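Local structure of hypothetical protein (Aquifex aeolicus, 2HEK) at residues G19-D24 / K123-H128; V71-L76 / I131-R136; I186-V191 / V196-S201; G323-L328 / K334-L339. The protein is of unknown function but carries a zinc-bound HD domain and binds GDP far from the metal, and is perhaps a dGTPase as in related proteins. One frame throughout, in Å; residues are numbered along the deposited sequence.

Contact 1. Residues G19-D24 / K123-H128. With GDP (guanosine-5'-diphosphate), chain H.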
loop_
_atom_site.group_PDB
_atom_site.type_symbol
_atom_site.label_atom_id
_atom_site.label_comp_id
_atom_site.label_asym_id
_atom_site.label_seq_id
_atom_site.Cartn_x
_atom_site.Cartn_y
_atom_site.Cartn_z
ATOM N N GLY A 19 25.474 15.854 9.377
ATOM C CA GLY A 19 24.952 14.516 9.639
ATOM C C GLY A 19 25.799 13.416 9.041
ATOM O O GLY A 19 26.045 12.399 9.706
ATOM N N LEU A 20 26.255 13.599 7.795
ATOM C CA LEU A 20 27.128 12.600 7.151
ATOM C C LEU A 20 28.419 12.345 7.913
ATOM O O LEU A 20 28.861 11.192 8.044
ATOM C CB LEU A 20 27.484 13.036 5.730
ATOM C CG LEU A 20 28.184 11.995 4.856
ATOM C CD1 LEU A 20 27.228 10.873 4.484
ATOM C CD2 LEU A 20 28.760 12.643 3.606
ATOM N N ARG A 21 29.029 13.418 8.423
ATOM C CA ARG A 21 30.289 13.292 9.179
ATOM C C ARG A 21 30.048 12.455 10.422
ATOM O O ARG A 21 30.859 11.566 10.793
ATOM C CB ARG A 21 30.805 14.687 9.557
ATOM C CG ARG A 21 31.405 15.506 8.390
ATOM C CD ARG A 21 32.090 16.827 8.904
ATOM N NE ARG A 21 31.464 18.049 8.372
ATOM C CZ ARG A 21 30.936 19.026 9.110
ATOM N NH1 ARG A 21 30.965 18.960 10.443
ATOM N NH2 ARG A 21 30.379 20.078 8.511
ATOM N N LEU A 22 28.893 12.694 11.048
ATOM C CA LEU A 22 28.490 11.898 12.218
ATOM C C LEU A 22 28.164 10.459 11.846
ATOM O O LEU A 22 28.578 9.516 12.527
ATOM C CB LEU A 22 27.309 12.581 12.921
ATOM C CG LEU A 22 27.626 13.933 13.587
ATOM C CD1 LEU A 22 26.329 14.717 13.821
ATOM C CD2 LEU A 22 28.405 13.725 14.911
ATOM N N ILE A 23 27.406 10.281 10.765
ATOM C CA ILE A 23 27.074 8.922 10.305
ATOM C C ILE A 23 28.319 8.069 10.017
ATOM O O ILE A 23 28.379 6.881 10.362
ATOM C CB ILE A 23 26.165 8.992 9.080
ATOM C CG1 ILE A 23 24.801 9.469 9.542
ATOM C CG2 ILE A 23 26.065 7.638 8.387
ATOM C CD1 ILE A 23 23.971 10.007 8.421
ATOM N N ASP A 24 29.322 8.693 9.413
ATOM C CA ASP A 24 30.553 7.992 9.079
ATOM C C ASP A 24 31.465 7.663 10.274
ATOM O O ASP A 24 32.407 6.889 10.138
ATOM C CB ASP A 24 31.291 8.750 7.964
ATOM C CG ASP A 24 30.513 8.726 6.638
ATOM O OD1 ASP A 24 29.879 7.691 6.337
ATOM O OD2 ASP A 24 30.504 9.747 5.909
ATOM N N LYS A 123 31.857 19.918 17.335
ATOM C CA LYS A 123 32.552 21.204 17.570
ATOM C C LYS A 123 32.849 21.977 16.292
ATOM O O LYS A 123 32.992 23.193 16.338
ATOM C CB LYS A 123 33.846 21.031 18.374
ATOM C CG LYS A 123 33.617 20.996 19.867
ATOM C CD LYS A 123 33.225 22.389 20.434
ATOM C CE LYS A 123 34.462 23.153 20.942
ATOM N NZ LYS A 123 34.172 24.580 21.099
ATOM N N GLN A 124 32.916 21.284 15.148
ATOM C CA GLN A 124 33.075 21.956 13.865
ATOM C C GLN A 124 31.906 22.868 13.513
ATOM O O GLN A 124 32.088 23.872 12.816
ATOM C CB GLN A 124 33.315 20.933 12.727
ATOM C CG GLN A 124 34.502 19.988 12.995
ATOM C CD GLN A 124 35.747 20.732 13.487
ATOM O OE1 GLN A 124 36.205 21.680 12.832
ATOM N NE2 GLN A 124 36.300 20.309 14.650
ATOM N N ASP A 125 30.710 22.519 13.979
ATOM C CA ASP A 125 29.508 23.274 13.669
ATOM C C ASP A 125 28.854 23.991 14.869
ATOM O O ASP A 125 28.099 24.945 14.658
ATOM C CB ASP A 125 28.474 22.333 13.039
ATOM C CG ASP A 125 29.000 21.651 11.774
ATOM O OD1 ASP A 125 29.353 22.391 10.829
ATOM O OD2 ASP A 125 29.074 20.390 11.744
ATOM N N TYR A 126 29.113 23.534 16.100
ATOM C CA TYR A 126 28.353 24.046 17.277
ATOM C C TYR A 126 29.299 24.482 18.387
ATOM O O TYR A 126 30.345 23.882 18.544
ATOM C CB TYR A 126 27.347 22.986 17.797
ATOM C CG TYR A 126 26.153 22.885 16.853
ATOM C CD1 TYR A 126 26.067 21.868 15.906
ATOM C CD2 TYR A 126 25.178 23.882 16.843
ATOM C CE1 TYR A 126 24.990 21.821 15.002
ATOM C CE2 TYR A 126 24.120 23.859 15.947
ATOM C CZ TYR A 126 24.026 22.820 15.039
ATOM O OH TYR A 126 22.954 22.837 14.157
ATOM N N SER A 127 28.898 25.511 19.146
ATOM C CA SER A 127 29.621 26.003 20.330
ATOM C C SER A 127 29.612 24.939 21.420
ATOM O O SER A 127 28.761 24.032 21.396
ATOM C CB SER A 127 28.901 27.237 20.845
ATOM O OG SER A 127 27.607 26.879 21.342
ATOM N N HIS A 128 30.533 25.040 22.387
ATOM C CA HIS A 128 30.512 24.187 23.571
ATOM C C HIS A 128 29.122 24.147 24.253
ATOM O O HIS A 128 28.672 23.073 24.680
ATOM C CB HIS A 128 31.552 24.696 24.619
ATOM C CG HIS A 128 31.643 23.836 25.830
ATOM N ND1 HIS A 128 32.626 22.883 25.992
ATOM C CD2 HIS A 128 30.830 23.721 26.904
ATOM C CE1 HIS A 128 32.430 22.235 27.129
ATOM N NE2 HIS A 128 31.347 22.723 27.704
HETATM P PB GDP H . 29.661 7.586 -3.841
HETATM O O1B GDP H . 28.916 6.834 -4.930
HETATM O O2B GDP H . 30.632 8.557 -4.488
HETATM O O3B GDP H . 28.671 8.380 -3.006
HETATM O O3A GDP H . 30.490 6.538 -2.911
HETATM P PA GDP H . 29.959 6.020 -1.466
HETATM O O1A GDP H . 29.737 7.177 -0.511
HETATM O O2A GDP H . 30.886 5.004 -0.837
HETATM O "O5'" GDP H . 28.559 5.319 -1.856
HETATM C "C5'" GDP H . 27.698 4.754 -0.877
HETATM C "C4'" GDP H . 26.299 5.303 -1.109
HETATM O "O4'" GDP H . 25.399 4.494 -0.358
HETATM C "C3'" GDP H . 26.140 6.743 -0.618
HETATM O "O3'" GDP H . 25.943 7.669 -1.698
HETATM C "C2'" GDP H . 24.938 6.715 0.315
HETATM O "O2'" GDP H . 23.786 7.225 -0.358
HETATM C "C1'" GDP H . 24.710 5.242 0.646
HETATM N N9 GDP H . 25.196 4.855 2.009
HETATM C C8 GDP H . 24.681 3.853 2.757
HETATM N N7 GDP H . 25.307 3.721 3.957
HETATM C C5 GDP H . 26.262 4.670 4.004
HETATM C C6 GDP H . 27.293 5.108 4.974
HETATM O O6 GDP H . 27.433 4.537 6.062
HETATM N N1 GDP H . 28.085 6.136 4.641
HETATM C C2 GDP H . 27.991 6.789 3.460
HETATM N N2 GDP H . 28.831 7.818 3.194
HETATM N N3 GDP H . 27.075 6.444 2.518
HETATM C C4 GDP H . 26.195 5.414 2.721
HETATM O O HOH W 1 28.208 21.726 8.247
#

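Contact 2. Residues V71-L76 / I131-R136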
loop_
_atom_site.group_PDB
_atom_site.type_symbol
_atom_site.label_atom_id
_atom_site.label_comp_id
_atom_site.label_asym_id
_atom_site.label_seq_id
_atom_site.Cartn_x
_atom_site.Cartn_y
_atom_site.Cartn_z
ATOM N N VAL A 71 10.284 25.464 13.430
ATOM C CA VAL A 71 11.244 25.504 14.516
ATOM C C VAL A 71 12.519 26.200 14.024
ATOM O O VAL A 71 13.033 25.884 12.953
ATOM C CB VAL A 71 11.540 24.060 15.030
ATOM C CG1 VAL A 71 12.835 24.000 15.823
ATOM C CG2 VAL A 71 10.368 23.568 15.862
ATOM N N LYS A 72 12.986 27.168 14.810
ATOM C CA LYS A 72 14.183 27.956 14.517
ATOM C C LYS A 72 15.430 27.068 14.510
ATOM O O LYS A 72 16.188 27.023 13.531
ATOM C CB LYS A 72 14.301 29.068 15.584
ATOM C CG LYS A 72 15.324 30.163 15.328
ATOM C CD LYS A 72 15.081 31.347 16.295
ATOM C CE LYS A 72 16.293 32.297 16.360
ATOM N NZ LYS A 72 16.045 33.550 17.171
ATOM N N GLU A 73 15.620 26.331 15.592
ATOM C CA GLU A 73 16.841 25.560 15.777
ATOM C C GLU A 73 16.703 24.175 15.156
ATOM O O GLU A 73 16.955 23.172 15.817
ATOM C CB GLU A 73 17.153 25.421 17.281
ATOM C CG GLU A 73 17.282 26.770 18.066
ATOM C CD GLU A 73 17.972 26.536 19.388
ATOM O OE1 GLU A 73 19.187 26.218 19.375
ATOM O OE2 GLU A 73 17.299 26.588 20.441
ATOM N N LYS A 74 16.273 24.122 13.906
ATOM C CA LYS A 74 16.002 22.843 13.228
ATOM C C LYS A 74 17.238 21.938 13.153
ATOM O O LYS A 74 17.175 20.753 13.501
ATOM C CB LYS A 74 15.414 23.109 11.835
ATOM C CG LYS A 74 15.192 21.833 10.963
ATOM C CD LYS A 74 14.364 22.127 9.694
ATOM C CE LYS A 74 15.026 23.153 8.779
ATOM N NZ LYS A 74 14.384 23.126 7.414
ATOM N N GLU A 75 18.371 22.471 12.720
ATOM C CA GLU A 75 19.530 21.588 12.521
ATOM C C GLU A 75 19.952 20.948 13.830
ATOM O O GLU A 75 20.293 19.765 13.883
ATOM C CB GLU A 75 20.701 22.309 11.842
ATOM C CG GLU A 75 21.952 21.398 11.645
ATOM C CD GLU A 75 21.745 20.244 10.636
ATOM O OE1 GLU A 75 20.656 20.136 9.987
ATOM O OE2 GLU A 75 22.699 19.458 10.486
ATOM N N LEU A 76 19.872 21.710 14.915
ATOM C CA LEU A 76 20.384 21.197 16.182
ATOM C C LEU A 76 19.492 20.063 16.684
ATOM O O LEU A 76 19.991 19.063 17.192
ATOM C CB LEU A 76 20.457 22.318 17.235
ATOM C CG LEU A 76 20.942 21.828 18.590
ATOM C CD1 LEU A 76 22.442 21.504 18.497
ATOM C CD2 LEU A 76 20.668 22.869 19.660
ATOM N N ILE A 131 26.410 22.153 22.214
ATOM C CA ILE A 131 26.612 20.725 22.398
ATOM C C ILE A 131 26.051 20.263 23.755
ATOM O O ILE A 131 25.505 19.158 23.862
ATOM C CB ILE A 131 28.081 20.337 22.226
ATOM C CG1 ILE A 131 28.548 20.586 20.778
ATOM C CG2 ILE A 131 28.303 18.893 22.563
ATOM C CD1 ILE A 131 30.080 20.271 20.541
ATOM N N GLU A 132 26.201 21.066 24.815
ATOM C CA GLU A 132 25.576 20.664 26.088
ATOM C C GLU A 132 24.065 20.671 25.956
ATOM O O GLU A 132 23.419 19.857 26.577
ATOM C CB GLU A 132 25.981 21.564 27.268
ATOM C CG GLU A 132 27.484 21.654 27.507
ATOM C CD GLU A 132 28.110 20.327 27.922
ATOM O OE1 GLU A 132 27.491 19.547 28.694
ATOM O OE2 GLU A 132 29.240 20.046 27.473
ATOM N N ARG A 133 23.510 21.601 25.171
ATOM C CA ARG A 133 22.056 21.678 24.962
ATOM C C ARG A 133 21.555 20.484 24.135
ATOM O O ARG A 133 20.552 19.883 24.485
ATOM C CB ARG A 133 21.681 22.998 24.272
ATOM C CG ARG A 133 21.960 24.212 25.177
ATOM C CD ARG A 133 21.734 25.514 24.467
ATOM N NE ARG A 133 20.317 25.797 24.182
ATOM C CZ ARG A 133 19.773 25.891 22.968
ATOM N NH1 ARG A 133 20.496 25.659 21.877
ATOM N NH2 ARG A 133 18.481 26.200 22.847
ATOM N N LEU A 134 22.277 20.146 23.058
ATOM C CA LEU A 134 22.001 18.926 22.291
ATOM C C LEU A 134 21.925 17.687 23.195
ATOM O O LEU A 134 21.010 16.880 23.076
ATOM C CB LEU A 134 23.063 18.720 21.204
ATOM C CG LEU A 134 22.882 17.505 20.262
ATOM C CD1 LEU A 134 23.613 17.816 18.983
ATOM C CD2 LEU A 134 23.464 16.254 20.858
ATOM N N VAL A 135 22.889 17.532 24.086
ATOM C CA VAL A 135 22.884 16.398 25.026
ATOM C C VAL A 135 21.620 16.359 25.908
ATOM O O VAL A 135 20.974 15.328 26.031
ATOM C CB VAL A 135 24.149 16.383 25.903
ATOM C CG1 VAL A 135 23.971 15.387 27.068
ATOM C CG2 VAL A 135 25.366 16.031 25.049
ATOM N N ARG A 136 21.256 17.486 26.500
ATOM C CA ARG A 136 20.047 17.574 27.334
ATOM C C ARG A 136 18.786 17.275 26.538
ATOM O O ARG A 136 17.915 16.569 27.007
ATOM C CB ARG A 136 19.935 18.978 27.974
ATOM C CG ARG A 136 20.907 19.149 29.149
ATOM C CD ARG A 136 20.602 20.373 30.043
ATOM N NE ARG A 136 20.807 21.637 29.342
ATOM C CZ ARG A 136 22.003 22.239 29.251
ATOM N NH1 ARG A 136 23.081 21.683 29.774
ATOM N NH2 ARG A 136 22.122 23.367 28.617
#

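Contact 3. Residues I186-V191 / V196-S201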
loop_
_atom_site.group_PDB
_atom_site.type_symbol
_atom_site.label_atom_id
_atom_site.label_comp_id
_atom_site.label_asym_id
_atom_site.label_seq_id
_atom_site.Cartn_x
_atom_site.Cartn_y
_atom_site.Cartn_z
ATOM N N ILE A 186 1.692 14.594 11.885
ATOM C CA ILE A 186 2.722 15.658 11.861
ATOM C C ILE A 186 2.119 16.992 11.364
ATOM O O ILE A 186 2.350 18.032 11.977
ATOM C CB ILE A 186 3.931 15.248 11.011
ATOM C CG1 ILE A 186 4.730 14.165 11.761
ATOM C CG2 ILE A 186 4.833 16.465 10.642
ATOM C CD1 ILE A 186 5.803 13.483 10.955
ATOM N N SER A 187 1.322 16.966 10.300
ATOM C CA SER A 187 0.799 18.228 9.736
ATOM C C SER A 187 -0.154 18.985 10.671
ATOM O O SER A 187 -0.323 20.209 10.542
ATOM C CB SER A 187 0.129 18.006 8.364
ATOM O OG SER A 187 -1.156 17.441 8.547
ATOM N N THR A 188 -0.782 18.270 11.598
ATOM C CA THR A 188 -1.723 18.882 12.537
ATOM C C THR A 188 -1.097 19.281 13.876
ATOM O O THR A 188 -1.817 19.715 14.781
ATOM C CB THR A 188 -2.952 17.975 12.820
ATOM O OG1 THR A 188 -2.539 16.771 13.504
ATOM C CG2 THR A 188 -3.626 17.638 11.542
ATOM N N LEU A 189 0.223 19.157 14.012
ATOM C CA LEU A 189 0.864 19.484 15.285
ATOM C C LEU A 189 0.987 20.993 15.326
ATOM O O LEU A 189 1.101 21.619 14.280
ATOM C CB LEU A 189 2.264 18.852 15.434
ATOM C CG LEU A 189 2.314 17.307 15.458
ATOM C CD1 LEU A 189 3.753 16.767 15.624
ATOM C CD2 LEU A 189 1.337 16.739 16.524
ATOM N N ARG A 190 0.943 21.559 16.528
ATOM C CA ARG A 190 1.127 23.004 16.725
ATOM C C ARG A 190 2.009 23.189 17.948
ATOM O O ARG A 190 2.036 22.326 18.814
ATOM C CB ARG A 190 -0.215 23.696 17.005
ATOM C CG ARG A 190 -1.279 23.508 15.940
ATOM C CD ARG A 190 -1.000 24.309 14.694
ATOM N NE ARG A 190 -2.118 24.236 13.749
ATOM C CZ ARG A 190 -2.158 23.371 12.729
ATOM N NH1 ARG A 190 -1.149 22.513 12.529
ATOM N NH2 ARG A 190 -3.201 23.347 11.911
ATOM N N VAL A 191 2.714 24.315 18.019
ATOM C CA VAL A 191 3.330 24.788 19.279
ATOM C C VAL A 191 2.404 25.808 19.979
ATOM O O VAL A 191 2.032 26.854 19.405
ATOM C CB VAL A 191 4.683 25.475 19.022
ATOM C CG1 VAL A 191 5.359 25.855 20.332
ATOM C CG2 VAL A 191 5.583 24.584 18.172
ATOM N N VAL A 196 4.374 21.079 22.336
ATOM C CA VAL A 196 3.892 20.448 21.099
ATOM C C VAL A 196 2.488 19.923 21.387
ATOM O O VAL A 196 2.289 19.114 22.293
ATOM C CB VAL A 196 4.814 19.282 20.624
ATOM C CG1 VAL A 196 4.247 18.622 19.323
ATOM C CG2 VAL A 196 6.241 19.781 20.373
ATOM N N VAL A 197 1.501 20.413 20.655
ATOM C CA VAL A 197 0.105 19.996 20.894
ATOM C C VAL A 197 -0.496 19.532 19.568
ATOM O O VAL A 197 0.125 19.733 18.535
ATOM C CB VAL A 197 -0.766 21.177 21.502
ATOM C CG1 VAL A 197 -0.150 21.696 22.800
ATOM C CG2 VAL A 197 -0.913 22.322 20.526
ATOM N N VAL A 198 -1.710 18.973 19.579
ATOM C CA VAL A 198 -2.363 18.585 18.327
ATOM C C VAL A 198 -3.534 19.538 18.062
ATOM O O VAL A 198 -4.345 19.755 18.943
ATOM C CB VAL A 198 -2.911 17.118 18.388
ATOM C CG1 VAL A 198 -3.454 16.641 17.003
ATOM C CG2 VAL A 198 -1.831 16.148 18.898
ATOM N N ASP A 199 -3.602 20.128 16.876
ATOM C CA ASP A 199 -4.791 20.876 16.463
ATOM C C ASP A 199 -6.018 19.954 16.433
ATOM O O ASP A 199 -5.911 18.755 16.178
ATOM C CB ASP A 199 -4.592 21.468 15.091
ATOM C CG ASP A 199 -5.660 22.493 14.764
ATOM O OD1 ASP A 199 -5.706 23.517 15.477
ATOM O OD2 ASP A 199 -6.467 22.273 13.836
ATOM N N GLU A 200 -7.200 20.491 16.687
ATOM C CA GLU A 200 -8.377 19.650 16.714
ATOM C C GLU A 200 -8.618 18.950 15.383
ATOM O O GLU A 200 -9.205 17.894 15.367
ATOM C CB GLU A 200 -9.615 20.439 17.135
ATOM C CG GLU A 200 -10.652 19.545 17.802
ATOM C CD GLU A 200 -11.860 20.300 18.308
ATOM O OE1 GLU A 200 -11.898 21.552 18.199
ATOM O OE2 GLU A 200 -12.778 19.626 18.816
ATOM N N SER A 201 -8.158 19.514 14.266
ATOM C CA SER A 201 -8.282 18.850 12.962
ATOM C C SER A 201 -7.459 17.546 12.898
ATOM O O SER A 201 -7.573 16.766 11.943
ATOM C CB SER A 201 -7.852 19.791 11.842
ATOM O OG SER A 201 -6.478 20.152 11.976
HETATM O O HOH W 2 -3.967 25.999 14.572
#

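Contact 4. Residues G323-L328 / K334-L339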
loop_
_atom_site.group_PDB
_atom_site.type_symbol
_atom_site.label_atom_id
_atom_site.label_comp_id
_atom_site.label_asym_id
_atom_site.label_seq_id
_atom_site.Cartn_x
_atom_site.Cartn_y
_atom_site.Cartn_z
ATOM N N GLY A 323 -2.781 10.489 29.749
ATOM C CA GLY A 323 -3.530 11.633 30.290
ATOM C C GLY A 323 -2.887 13.012 30.131
ATOM O O GLY A 323 -3.418 14.005 30.635
ATOM N N ASN A 324 -1.768 13.077 29.415
ATOM C CA ASN A 324 -0.939 14.276 29.324
ATOM C C ASN A 324 -0.698 14.774 27.892
ATOM O O ASN A 324 0.407 15.215 27.557
ATOM C CB ASN A 324 0.433 14.027 29.951
ATOM C CG ASN A 324 0.344 13.650 31.417
ATOM O OD1 ASN A 324 -0.459 14.207 32.162
ATOM N ND2 ASN A 324 1.171 12.698 31.833
ATOM N N ILE A 325 -1.724 14.690 27.049
ATOM C CA ILE A 325 -1.632 15.199 25.688
ATOM C C ILE A 325 -2.654 16.303 25.454
ATOM O O ILE A 325 -3.829 16.128 25.748
ATOM C CB ILE A 325 -1.830 14.090 24.590
ATOM C CG1 ILE A 325 -0.758 12.986 24.735
ATOM C CG2 ILE A 325 -1.777 14.755 23.187
ATOM C CD1 ILE A 325 -0.992 11.749 23.797
ATOM N N TYR A 326 -2.188 17.413 24.882
ATOM C CA TYR A 326 -3.046 18.563 24.621
ATOM C C TYR A 326 -3.496 18.705 23.182
ATOM O O TYR A 326 -2.758 18.418 22.239
ATOM C CB TYR A 326 -2.348 19.844 25.060
ATOM C CG TYR A 326 -2.127 19.913 26.543
ATOM C CD1 TYR A 326 -0.888 19.617 27.089
ATOM C CD2 TYR A 326 -3.163 20.261 27.399
ATOM C CE1 TYR A 326 -0.679 19.672 28.450
ATOM C CE2 TYR A 326 -2.967 20.330 28.764
ATOM C CZ TYR A 326 -1.729 20.031 29.280
ATOM O OH TYR A 326 -1.530 20.095 30.641
ATOM N N VAL A 327 -4.733 19.141 23.046
ATOM C CA VAL A 327 -5.356 19.375 21.779
ATOM C C VAL A 327 -5.801 20.831 21.790
ATOM O O VAL A 327 -6.449 21.266 22.738
ATOM C CB VAL A 327 -6.571 18.441 21.574
ATOM C CG1 VAL A 327 -7.348 18.859 20.339
ATOM C CG2 VAL A 327 -6.096 16.950 21.445
ATOM N N LEU A 328 -5.444 21.576 20.749
ATOM C CA LEU A 328 -5.857 22.971 20.629
ATOM C C LEU A 328 -7.209 23.051 19.961
ATOM O O LEU A 328 -7.350 22.736 18.780
ATOM C CB LEU A 328 -4.821 23.797 19.858
ATOM C CG LEU A 328 -5.084 25.301 19.693
ATOM C CD1 LEU A 328 -4.957 26.057 21.017
ATOM C CD2 LEU A 328 -4.136 25.858 18.690
ATOM N N LYS A 334 -7.083 22.035 25.435
ATOM C CA LYS A 334 -7.697 21.007 26.273
ATOM C C LYS A 334 -6.776 19.785 26.385
ATOM O O LYS A 334 -5.852 19.623 25.586
ATOM C CB LYS A 334 -9.035 20.561 25.673
ATOM C CG LYS A 334 -10.023 21.679 25.315
ATOM C CD LYS A 334 -10.834 22.163 26.523
ATOM C CE LYS A 334 -12.102 22.907 26.083
ATOM N NZ LYS A 334 -12.422 24.028 27.003
ATOM N N LYS A 335 -7.031 18.940 27.380
ATOM C CA LYS A 335 -6.506 17.576 27.407
ATOM C C LYS A 335 -7.230 16.747 26.346
ATOM O O LYS A 335 -8.431 16.946 26.130
ATOM C CB LYS A 335 -6.763 16.943 28.767
ATOM C CG LYS A 335 -5.956 17.504 29.910
ATOM C CD LYS A 335 -4.483 17.220 29.748
ATOM C CE LYS A 335 -3.802 17.133 31.095
ATOM N NZ LYS A 335 -2.339 17.245 30.914
ATOM N N ALA A 336 -6.516 15.818 25.693
ATOM C CA ALA A 336 -7.105 15.003 24.606
ATOM C C ALA A 336 -8.330 14.206 25.016
ATOM O O ALA A 336 -9.266 14.037 24.219
ATOM C CB ALA A 336 -6.039 14.054 23.980
ATOM N N HIS A 337 -8.305 13.649 26.228
ATOM C CA HIS A 337 -9.477 12.945 26.757
ATOM C C HIS A 337 -10.683 13.880 26.983
ATOM O O HIS A 337 -11.830 13.435 26.869
ATOM C CB HIS A 337 -9.151 12.146 28.027
ATOM C CG HIS A 337 -8.578 12.964 29.136
ATOM N ND1 HIS A 337 -7.249 13.325 29.181
ATOM C CD2 HIS A 337 -9.144 13.467 30.260
ATOM C CE1 HIS A 337 -7.019 14.016 30.284
ATOM N NE2 HIS A 337 -8.154 14.121 30.954
ATOM N N GLU A 338 -10.429 15.170 27.259
ATOM C CA GLU A 338 -11.529 16.163 27.365
ATOM C C GLU A 338 -12.301 16.296 26.044
ATOM O O GLU A 338 -13.501 16.589 26.049
ATOM C CB GLU A 338 -11.035 17.538 27.854
ATOM C CG GLU A 338 -10.455 17.521 29.266
ATOM C CD GLU A 338 -9.962 18.889 29.777
ATOM O OE1 GLU A 338 -10.175 19.145 30.979
ATOM O OE2 GLU A 338 -9.370 19.697 29.017
ATOM N N LEU A 339 -11.622 16.055 24.916
ATOM C CA LEU A 339 -12.249 16.185 23.588
ATOM C C LEU A 339 -12.565 14.862 22.872
ATOM O O LEU A 339 -13.361 14.856 21.950
ATOM C CB LEU A 339 -11.426 17.098 22.658
ATOM C CG LEU A 339 -11.096 18.516 23.153
ATOM C CD1 LEU A 339 -10.473 19.327 22.035
ATOM C CD2 LEU A 339 -12.332 19.224 23.717
#

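Contact 1. Residues G19-D24 / K123-H128
Arg21 and Asp125 meet in a salt bridge at the protein surface, their side chains reaching out from opposite directions. The Arg21 chain, with CG beside its backbone N (chi1 -73°), bends at chi3 (-118°), which carries the guanidinium to Asp125. NH1 of Arg21 lies 2.7 Å from OD2 of Asp125, on the syn side of that oxygen but tilted out of both flat groups, whose planes are 33° apart. The second bond, Arg21 NH2 to Asp125 OD1, is weak at 3.4 Å. A water closes the loop: it donates to OD1 of Asp125 and accepts a weak bond from Arg21 NH2.

The salt bridge ties helix 17-23 to the turn between helices 117-123 and 128-139 of the HD domain, where Ser127 is the N-cap of the second helix.

Van der Waals contact is slight: CB of Gln124 comes 3.8 Å from Arg21 NH1. The same helical segment reaches GDP through Leu20 and Asp24, one on each side of Arg21 in sequence. OD1 of Asp24 accepts hydrogen bonds from both N1 (2.9 Å) and, weakly, N2 (3.3 Å) of the guanine; Leu20 CD1 packs 3.7 Å from N2.

Contact 2. Residues V71-L76 / I131-R136
Arg133 sets CG opposite its carbonyl carbon (chi1 -66°) and bends at chi3 (70°), which swings its guanidinium round to the end of the Glu73 side chain. Glu73 also has CG beside its backbone N, and runs extended beyond it; the two side chains cross at about a right angle. They meet end-on: NH1 of Arg133 gives a hydrogen bond to OE1 of Glu73 at 2.9 Å, and NH2 gives one to OE2 at 2.7 Å. Both bonds are nearly straight and both use syn lone pairs. With the planes only 6° apart, the carboxylate and guanidinium form a nearly flat, two-pronged salt bridge that fixes the rotation of each group. Arg133 NH1 has a second acidic partner in Asp130, whereas Glu146 brings another carboxylate close to OE2 of Glu73, a like charge that the arginine probably offsets.

Leu76 lies next to the ion pair, its CD2 3.6 Å from Arg133 NH1, and the apolar contact is with Leu134: Leu76 CD1 rests 3.9 Å from CD1 of Leu134, also touching that leucine's CB. Glu73 is the N-cap residue of helix 74-82 and the centre of an inverse gamma turn, so the pairing joins the start of this helix to helix 128-139 within the HD domain. Helix 145-155 packs against Glu73 and Arg133, and Tyr126 covers Leu76 and Ile131.

Contact 3. Residues I186-V191 / V196-S201
Arg190 and Val197 form the hydrogen-bonded pair of an antiparallel hairpin: Arg190 N gives to Val197 O at 2.8 Å, and Val197 N returns a nearly straight bond to Arg190 O at 2.7 Å. Asp199 N extends the ladder to Thr188 O.

With its chain bent at chi2 (-73°), Arg190 brings its guanidinium back over Asp199, whose CB lies over one face; the carboxylate is stacked 16° from parallel. The ion pair from NH2 to Asp199 OD2 is long, 3.9 Å, and acts by charge alone. Arg190 NH1 instead bonds to Ser187 O and Leu189 O, while a water links NE to Asp199 OD1. OD2 accepts from Ser201 N, an Asx turn, and also from Ser201 OG. A leucine in place of Arg190 would probably leave the Ser187 carbonyl without this donor and Asp199 without its stacked charge.

On the other face, Leu189 CD2 packs 4.0 Å from Val198 CG2. Phe158 covers Leu189, Val196 and Val198, helix 51-69 touches Leu189 and Val191, and strand 326-329 runs parallel to strand 195-199.

Contact 4. Residues G323-L328 / K334-L339
The hairpin of strands 326-329 and 332-335 forms one end of a mixed four-stranded sheet, and here its second strand passes directly into the short helix 336-339. Val327 and Lys334 are its hydrogen-bonded pair: Val327 N gives to Lys334 O at 2.8 Å, and Lys334 N to Val327 O at 2.9 Å. One step on, Ala336 N reaches Ile325 O at 2.7 Å, carrying the ladder on to Ala336, where the chain turns into a short helical segment. Between these bonds sits the non-hydrogen-bonded pair Tyr326 and Lys335.

Lys335 bends at chi2 (-66°) and brings its tail obliquely across the phenol, with CD 3.6 Å from Tyr326 CE2 and NZ giving a weak bond of 3.0 Å to Tyr326 OH. Lys334 O approaches the same ring at its edge. Replacing Tyr326 by an alanine would probably cost the lysine amine this hydroxyl partner and leave its aliphatic tail freer to turn. CE of Lys335 also lies 3.2 Å from Gly323 O, to which His337 brings CE1 at its ring edge, the imidazole ND1 being hydrogen-bonded to Tyr321 OH.

The apolar side is built by Val327: CG2 touches Ala336 CB, and CG1 meets Leu339 CD1 at 3.6 Å. Leu203 and Leu206 of helix 203-221 pack against this valine. OE2 of Glu338 accepts a hydrogen bond from Lys335 N, completing a hairpin that runs straight into a helical turn.

In the fold
Contacts 1 and 2 join helices and turns around the HD domain, whereas contacts 3 and 4 are hairpins of one mixed sheet. The first two touch through Tyr126 and Lys123, which pack on Glu75, Leu76 and Ile131. Contact 1 is a surface contact; the other three are partly buried. Side-chain salt bridges carry contacts 1 and 2, a tilted, water-assisted one at the surface and a flat one backed by leucines farther in. Backbone ladders carry the hairpins, which meet where Val198 bonds to Tyr326 and Leu328. Contacts 2 and 3 come within about 5 Å without touching, while contacts 1 and 4 have centres about 38 Å apart.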